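Local coordinates for uncharacterized protein (PDB 5THE) that probably binds guide RNA as part of a budding yeast Argonaute, of which this chain is the C-terminal MID-PIWI lobe, at residues 203-206 with 207-211; 257-260 with 261-264; 499-502 with 503-507. All blocks are in the same frame, centred on the assembly; numbering follows the deposited sequence.

Contact 1 of 3, residues 203-206 with 207-211; sequences LKYI and TDLKF. With nucleotides of chain B.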
loop_
_atom_site.group_PDB
_atom_site.type_symbol
_atom_site.label_atom_id
_atom_site.label_comp_id
_atom_site.label_asym_id
_atom_site.label_seq_id
_atom_site.Cartn_x
_atom_site.Cartn_y
_atom_site.Cartn_z
ATOM N N LEU A 203 -0.009 1.378 20.806
ATOM C CA LEU A 203 -1.347 1.834 20.420
ATOM C C LEU A 203 -1.937 0.966 19.318
ATOM O O LEU A 203 -3.112 0.585 19.379
ATOM C CB LEU A 203 -1.304 3.284 19.958
ATOM C CG LEU A 203 -1.296 4.345 21.051
ATOM C CD1 LEU A 203 -1.184 5.706 20.421
ATOM C CD2 LEU A 203 -2.553 4.246 21.919
ATOM N N LYS A 204 -1.139 0.653 18.299
ATOM C CA LYS A 204 -1.626 -0.199 17.224
ATOM C C LYS A 204 -1.789 -1.637 17.694
ATOM O O LYS A 204 -2.759 -2.310 17.329
ATOM C CB LYS A 204 -0.683 -0.104 16.026
ATOM C CG LYS A 204 -0.653 1.300 15.406
ATOM C CD LYS A 204 -2.051 1.731 14.933
ATOM C CE LYS A 204 -1.972 2.972 14.050
ATOM N NZ LYS A 204 -3.325 3.416 13.549
ATOM N N TYR A 205 -0.862 -2.111 18.525
ATOM C CA TYR A 205 -0.974 -3.454 19.076
ATOM C C TYR A 205 -2.283 -3.631 19.829
ATOM O O TYR A 205 -2.984 -4.629 19.655
ATOM C CB TYR A 205 0.209 -3.717 19.993
ATOM C CG TYR A 205 0.175 -5.040 20.707
ATOM C CD1 TYR A 205 0.562 -6.200 20.057
ATOM C CD2 TYR A 205 -0.205 -5.124 22.042
ATOM C CE1 TYR A 205 0.563 -7.415 20.709
ATOM C CE2 TYR A 205 -0.213 -6.339 22.705
ATOM C CZ TYR A 205 0.173 -7.481 22.026
ATOM O OH TYR A 205 0.177 -8.701 22.657
ATOM N N ILE A 206 -2.629 -2.661 20.669
ATOM C CA ILE A 206 -3.876 -2.734 21.414
ATOM C C ILE A 206 -5.064 -2.545 20.489
ATOM O O ILE A 206 -6.021 -3.328 20.508
ATOM C CB ILE A 206 -3.874 -1.686 22.532
ATOM C CG1 ILE A 206 -2.835 -2.050 23.599
ATOM C CG2 ILE A 206 -5.246 -1.549 23.132
ATOM C CD1 ILE A 206 -2.474 -0.859 24.490
ATOM N N THR A 207 -5.025 -1.498 19.666
ATOM C CA THR A 207 -6.242 -1.076 18.989
ATOM C C THR A 207 -6.498 -1.881 17.719
ATOM O O THR A 207 -7.641 -2.284 17.471
ATOM C CB THR A 207 -6.170 0.417 18.697
ATOM O OG1 THR A 207 -5.709 1.087 19.881
ATOM C CG2 THR A 207 -7.546 0.949 18.330
ATOM N N ASP A 208 -5.463 -2.122 16.903
ATOM C CA ASP A 208 -5.638 -3.001 15.745
ATOM C C ASP A 208 -5.740 -4.452 16.190
ATOM O O ASP A 208 -6.728 -5.143 15.916
ATOM C CB ASP A 208 -4.470 -2.889 14.755
ATOM C CG ASP A 208 -4.316 -1.520 14.114
ATOM O OD1 ASP A 208 -5.243 -0.670 14.165
ATOM O OD2 ASP A 208 -3.225 -1.315 13.529
ATOM N N LEU A 209 -4.707 -4.937 16.874
ATOM C CA LEU A 209 -4.553 -6.377 17.019
ATOM C C LEU A 209 -5.466 -6.938 18.111
ATOM O O LEU A 209 -6.159 -7.936 17.893
ATOM C CB LEU A 209 -3.078 -6.703 17.275
ATOM C CG LEU A 209 -2.697 -8.174 17.431
ATOM C CD1 LEU A 209 -1.293 -8.362 16.948
ATOM C CD2 LEU A 209 -2.829 -8.606 18.895
ATOM N N LYS A 210 -5.493 -6.308 19.289
ATOM C CA LYS A 210 -6.341 -6.818 20.362
ATOM C C LYS A 210 -7.822 -6.550 20.088
ATOM O O LYS A 210 -8.643 -7.472 20.144
ATOM C CB LYS A 210 -5.914 -6.221 21.707
ATOM C CG LYS A 210 -4.599 -6.794 22.252
ATOM C CD LYS A 210 -4.524 -8.298 21.980
ATOM C CE LYS A 210 -3.963 -9.089 23.155
ATOM N NZ LYS A 210 -2.565 -8.695 23.462
ATOM N N PHE A 211 -8.189 -5.301 19.783
ATOM C CA PHE A 211 -9.606 -4.944 19.694
ATOM C C PHE A 211 -10.147 -4.857 18.276
ATOM O O PHE A 211 -11.368 -4.944 18.090
ATOM C CB PHE A 211 -9.869 -3.605 20.391
ATOM C CG PHE A 211 -9.842 -3.698 21.876
ATOM C CD1 PHE A 211 -8.634 -3.695 22.554
ATOM C CD2 PHE A 211 -11.023 -3.815 22.597
ATOM C CE1 PHE A 211 -8.601 -3.797 23.927
ATOM C CE2 PHE A 211 -11.001 -3.918 23.971
ATOM C CZ PHE A 211 -9.789 -3.905 24.641
ATOM O OP3 U B 1 -0.873 4.864 10.987
ATOM P P U B 1 -1.624 6.076 11.368
ATOM O OP1 U B 1 -2.665 5.723 12.364
ATOM O OP2 U B 1 -2.056 6.785 10.153
ATOM O "O5'" U B 1 -0.628 7.021 12.147
ATOM C "C5'" U B 1 0.276 7.875 11.461
ATOM C "C4'" U B 1 0.734 8.956 12.393
ATOM O "O4'" U B 1 1.473 8.359 13.500
ATOM C "C3'" U B 1 1.639 10.016 11.782
ATOM O "O3'" U B 1 1.255 11.294 12.289
ATOM C "C2'" U B 1 3.030 9.630 12.288
ATOM O "O2'" U B 1 3.938 10.705 12.394
ATOM C "C1'" U B 1 2.717 9.019 13.654
ATOM N N1 U B 1 3.721 8.030 14.096
ATOM C C2 U B 1 4.352 8.241 15.297
ATOM O O2 U B 1 4.079 9.192 15.997
ATOM N N3 U B 1 5.294 7.304 15.656
ATOM C C4 U B 1 5.653 6.184 14.928
ATOM O O4 U B 1 6.509 5.416 15.377
ATOM C C5 U B 1 4.966 6.036 13.682
ATOM C C6 U B 1 4.054 6.946 13.316
HETATM O O HOH W 1 -4.746 1.162 12.268
#
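K204 and D208, one turn apart on helix 197-210, stand in the pocket of the Argonaute MID domain that receives the 5' phosphate of the guide RNA. NZ of K204 donates a hydrogen bond to OP1 of U1 of chain B at 2.7 Å. The lysine's aliphatic part crosses D208 at a slant, with CD of K204 3.6 Å from OD2 of D208. A bend at its second torsion (chi2 -59°) carries the ammonium past the carboxylate, leaving NZ of K204 4.6 Å from OD1 of D208, too far for a salt bridge. Water 1 lies between the two, accepting from K204 NZ at 3.0 Å and close enough to D208 OD1 to donate to it. N215 bonds both side chains as well, and R501 forms a salt bridge with OD2 of D208. A methionine in place of K204 would probably leave the guide phosphate without this ammonium donor and water 1 short of one anchor.

The helix connects strands 185-191 and 215-219 in a beta-alpha-beta unit, and it ends in a wider pi-type turn: K210 N bonds to Y205 O and F211 N to I206 O. One turn earlier, L203 O is gripped twice by T207, through N and through OG1 at 2.7 Å; the hydroxyl also meets Y189. NZ of K210 comes in obliquely to the Y205 ring and makes a weak hydrogen bond of 2.9 Å to its OH.

Contact 2 of 3, residues 257-260 with 261-264; sequences LIDK and ESNL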
loop_
_atom_site.group_PDB
_atom_site.type_symbol
_atom_site.label_atom_id
_atom_site.label_comp_id
_atom_site.label_asym_id
_atom_site.label_seq_id
_atom_site.Cartn_x
_atom_site.Cartn_y
_atom_site.Cartn_z
ATOM N N LEU A 257 -7.120 -4.805 -16.372
ATOM C CA LEU A 257 -6.996 -5.780 -15.299
ATOM C C LEU A 257 -8.237 -6.654 -15.171
ATOM O O LEU A 257 -8.501 -7.193 -14.092
ATOM C CB LEU A 257 -6.691 -5.065 -13.982
ATOM C CG LEU A 257 -5.237 -4.579 -13.858
ATOM C CD1 LEU A 257 -5.060 -3.645 -12.681
ATOM C CD2 LEU A 257 -4.318 -5.785 -13.725
ATOM N N ILE A 258 -9.007 -6.801 -16.247
ATOM C CA ILE A 258 -10.188 -7.656 -16.256
ATOM C C ILE A 258 -9.978 -8.759 -17.282
ATOM O O ILE A 258 -9.603 -8.495 -18.432
ATOM C CB ILE A 258 -11.470 -6.852 -16.537
ATOM C CG1 ILE A 258 -11.745 -5.916 -15.348
ATOM C CG2 ILE A 258 -12.679 -7.782 -16.767
ATOM C CD1 ILE A 258 -12.962 -5.051 -15.526
ATOM N N ASP A 259 -10.170 -9.997 -16.847
ATOM C CA ASP A 259 -10.081 -11.142 -17.744
ATOM C C ASP A 259 -11.268 -11.083 -18.697
ATOM O O ASP A 259 -12.413 -11.226 -18.267
ATOM C CB ASP A 259 -10.089 -12.424 -16.923
ATOM C CG ASP A 259 -9.949 -13.685 -17.766
ATOM O OD1 ASP A 259 -10.190 -13.647 -18.994
ATOM O OD2 ASP A 259 -9.598 -14.734 -17.172
ATOM N N LYS A 260 -10.999 -10.880 -19.987
ATOM C CA LYS A 260 -12.081 -10.716 -20.952
ATOM C C LYS A 260 -12.923 -11.974 -21.092
ATOM O O LYS A 260 -14.131 -11.876 -21.319
ATOM C CB LYS A 260 -11.531 -10.311 -22.319
ATOM C CG LYS A 260 -10.756 -9.002 -22.314
ATOM C CD LYS A 260 -11.449 -7.944 -21.454
ATOM C CE LYS A 260 -10.671 -6.628 -21.422
ATOM N NZ LYS A 260 -9.274 -6.788 -20.916
ATOM N N GLU A 261 -12.322 -13.161 -20.950
ATOM C CA GLU A 261 -13.086 -14.384 -21.201
ATOM C C GLU A 261 -14.130 -14.629 -20.116
ATOM O O GLU A 261 -15.254 -15.054 -20.411
ATOM C CB GLU A 261 -12.142 -15.579 -21.322
ATOM C CG GLU A 261 -11.110 -15.466 -22.460
ATOM C CD GLU A 261 -11.705 -15.280 -23.846
ATOM O OE1 GLU A 261 -12.489 -16.141 -24.282
ATOM O OE2 GLU A 261 -11.386 -14.268 -24.507
ATOM N N SER A 262 -13.778 -14.370 -18.855
ATOM C CA SER A 262 -14.674 -14.576 -17.725
ATOM C C SER A 262 -15.347 -13.292 -17.282
ATOM O O SER A 262 -16.275 -13.351 -16.473
ATOM C CB SER A 262 -13.901 -15.174 -16.533
ATOM O OG SER A 262 -12.828 -14.306 -16.180
ATOM N N ASN A 263 -14.892 -12.142 -17.785
ATOM C CA ASN A 263 -15.353 -10.836 -17.325
ATOM C C ASN A 263 -15.164 -10.695 -15.814
ATOM O O ASN A 263 -15.987 -10.119 -15.104
ATOM C CB ASN A 263 -16.804 -10.578 -17.726
ATOM C CG ASN A 263 -17.158 -9.112 -17.646
ATOM O OD1 ASN A 263 -16.325 -8.250 -17.937
ATOM N ND2 ASN A 263 -18.370 -8.814 -17.201
ATOM N N LEU A 264 -14.074 -11.249 -15.314
ATOM C CA LEU A 264 -13.801 -11.175 -13.902
ATOM C C LEU A 264 -12.492 -10.428 -13.686
ATOM O O LEU A 264 -11.538 -10.623 -14.450
ATOM C CB LEU A 264 -13.707 -12.576 -13.281
ATOM C CG LEU A 264 -15.035 -13.316 -13.099
ATOM C CD1 LEU A 264 -14.759 -14.764 -12.749
ATOM C CD2 LEU A 264 -15.862 -12.634 -12.016
#
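D259 and L264 are joined by a backbone bond in a short beta hairpin of the PIWI domain, where the brief, weakly bonded strand 258-259 turns back into strand 264-274. N263 and L264 both lie opposite D259, which makes this a G1 beta bulge, and N263 takes the left-handed backbone conformation (phi 55°) that suits the first bulge position.

The close-packed part gathers round D259, which is buried. Its N donates to L264 O at 2.8 Å, the firm backbone bond of the turn, whereas the bonds that D259 O receives from N263 N and L264 N are weak. The side chain folds back over the turn: with CG anti to the backbone N (chi1 -178°), OD1 of D259 reaches N of E261 at 2.9 Å and closes an Asx turn. The amide arrives on the anti side of the carboxylate, 33° out of its plane. CG of D259 also lies 3.3 Å from OG of S262, and T337 hydrogen-bonds to both D259 OD2 and S262 OG, tying the turn to the loop before strand 339-344.

The other side is looser and more exposed. I258 and N263 lie side by side, and CG2 of I258 comes no nearer than 3.9 Å to OD1 of N263. E261 uses its backbone N and touches D259 OD1 with CB. K260 instead curls back toward the strand before it, bent at the second and fourth torsions, and its NZ bonds to K255 O and, in the carbonyl plane, to I258 O at 3.0 Å.

Contact 3 of 3, residues 499-502 with 503-507; sequences CTRA and TCFFK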
loop_
_atom_site.group_PDB
_atom_site.type_symbol
_atom_site.label_atom_id
_atom_site.label_comp_id
_atom_site.label_asym_id
_atom_site.label_seq_id
_atom_site.Cartn_x
_atom_site.Cartn_y
_atom_site.Cartn_z
ATOM N N CYS A 499 3.726 -5.298 6.266
ATOM C CA CYS A 499 4.904 -5.829 6.953
ATOM C C CYS A 499 5.369 -4.902 8.060
ATOM O O CYS A 499 5.760 -5.359 9.145
ATOM C CB CYS A 499 6.043 -6.030 5.967
ATOM S SG CYS A 499 6.176 -7.658 5.329
ATOM N N THR A 500 5.374 -3.594 7.797
ATOM C CA THR A 500 5.785 -2.647 8.827
ATOM C C THR A 500 4.813 -2.665 9.995
ATOM O O THR A 500 5.234 -2.661 11.158
ATOM C CB THR A 500 5.903 -1.245 8.231
ATOM O OG1 THR A 500 6.913 -1.282 7.235
ATOM C CG2 THR A 500 6.277 -0.187 9.301
ATOM N N ARG A 501 3.507 -2.710 9.709
ATOM C CA ARG A 501 2.549 -2.761 10.807
ATOM C C ARG A 501 2.674 -4.071 11.578
ATOM O O ARG A 501 2.558 -4.091 12.809
ATOM C CB ARG A 501 1.122 -2.579 10.289
ATOM C CG ARG A 501 0.065 -2.699 11.408
ATOM C CD ARG A 501 0.290 -1.631 12.499
ATOM N NE ARG A 501 0.511 -0.338 11.868
ATOM C CZ ARG A 501 -0.465 0.438 11.411
ATOM N NH1 ARG A 501 -1.727 0.067 11.564
ATOM N NH2 ARG A 501 -0.176 1.574 10.788
ATOM N N ALA A 502 2.900 -5.180 10.868
ATOM C CA ALA A 502 3.101 -6.452 11.553
ATOM C C ALA A 502 4.342 -6.406 12.441
ATOM O O ALA A 502 4.363 -7.029 13.508
ATOM C CB ALA A 502 3.204 -7.578 10.529
ATOM N N THR A 503 5.366 -5.659 12.022
ATOM C CA THR A 503 6.549 -5.444 12.851
ATOM C C THR A 503 6.203 -4.674 14.123
ATOM O O THR A 503 6.674 -5.027 15.210
ATOM C CB THR A 503 7.613 -4.714 12.033
ATOM O OG1 THR A 503 7.935 -5.498 10.871
ATOM C CG2 THR A 503 8.873 -4.480 12.844
ATOM N N CYS A 504 5.385 -3.615 14.007
ATOM C CA CYS A 504 4.844 -2.958 15.201
ATOM C C CYS A 504 4.274 -3.972 16.181
ATOM O O CYS A 504 4.557 -3.921 17.385
ATOM C CB CYS A 504 3.747 -1.962 14.819
ATOM S SG CYS A 504 4.296 -0.583 13.831
ATOM N N PHE A 505 3.436 -4.888 15.682
ATOM C CA PHE A 505 2.813 -5.871 16.559
ATOM C C PHE A 505 3.870 -6.755 17.209
ATOM O O PHE A 505 3.816 -7.019 18.414
ATOM C CB PHE A 505 1.823 -6.740 15.780
ATOM C CG PHE A 505 0.696 -5.980 15.141
ATOM C CD1 PHE A 505 0.270 -4.764 15.648
ATOM C CD2 PHE A 505 0.053 -6.506 14.025
ATOM C CE1 PHE A 505 -0.783 -4.075 15.052
ATOM C CE2 PHE A 505 -1.005 -5.832 13.424
ATOM C CZ PHE A 505 -1.424 -4.614 13.944
ATOM N N PHE A 506 4.836 -7.233 16.412
ATOM C CA PHE A 506 5.892 -8.085 16.950
ATOM C C PHE A 506 6.660 -7.358 18.046
ATOM O O PHE A 506 6.881 -7.902 19.140
ATOM C CB PHE A 506 6.833 -8.515 15.825
ATOM C CG PHE A 506 7.949 -9.433 16.272
ATOM C CD1 PHE A 506 9.074 -8.933 16.911
ATOM C CD2 PHE A 506 7.880 -10.790 16.021
ATOM C CE1 PHE A 506 10.093 -9.769 17.312
ATOM C CE2 PHE A 506 8.901 -11.630 16.416
ATOM C CZ PHE A 506 10.003 -11.120 17.063
ATOM N N LYS A 507 7.040 -6.108 17.770
ATOM C CA LYS A 507 7.854 -5.328 18.697
ATOM C C LYS A 507 7.094 -4.967 19.970
ATOM O O LYS A 507 7.683 -4.941 21.058
ATOM C CB LYS A 507 8.365 -4.067 17.998
ATOM C CG LYS A 507 9.517 -4.325 17.038
ATOM C CD LYS A 507 9.814 -3.097 16.162
ATOM C CE LYS A 507 9.984 -1.832 16.985
ATOM N NZ LYS A 507 11.267 -1.814 17.732
#
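R501, A502 and T503, three consecutive residues of helix 490-515, have the most surface buried here, and each meets the next turn or the one before in its own way. R501 does so through F505. The arginine sends CG out opposite its own amide nitrogen (chi1 177°) and then bends at the second and third torsions. That folding lays its methylenes against the far end of the phenyl ring: CG of R501 is 3.5 Å from CZ of F505, and CD of R501 is 3.7 Å from CE1 of F505. The guanidinium does not stack on the ring, since the two planes stand 72° apart. F505 meets the backbone of the same residue too, because the carbonyl oxygen of R501 sits over the centre of the ring, 3.5 Å above its plane, while also accepting from F505 N.

A502 acts through its backbone. Its CA comes in obliquely at CD2 of F505, and A502 O receives F506 N at 2.9 Å. T503 works toward the preceding turn: its N and OG1 both donate to C499 O, the hydroxyl at 2.8 Å, and they come from opposite faces of that carbonyl plane. The beta-hydroxyl is thereby satisfied within the helix.

NH1 of R501 forms a salt bridge with OD2 of D208 on helix 197-210, while NH2 has only a long, weak ion pair with a phosphate of the bound RNA. The helix thus lies between two parts of the lobe: F505 packs on D208 and L209 of helix 197-210, while A502, T503 and F506 rest on I284 of strand 282-289, and C499 touches D272 and T274 of strand 264-274.

In the fold
Along the chain the order is contact 1, contact 2, contact 3, yet the first and last are neighbours in space, their centres about 11 Å apart. Helices 197-210 and 490-515 are in direct contact there, so that MID and PIWI elements come together beside the 5' end of the guide. Contact 2 lies far off, its centre about 38 Å from that of contact 1 and 36 Å from that of contact 3, with no touch to either. It still shares a structural element with contact 3: the hairpin leads into strand 264-274 of the PIWI domain, against which helix 490-515 packs.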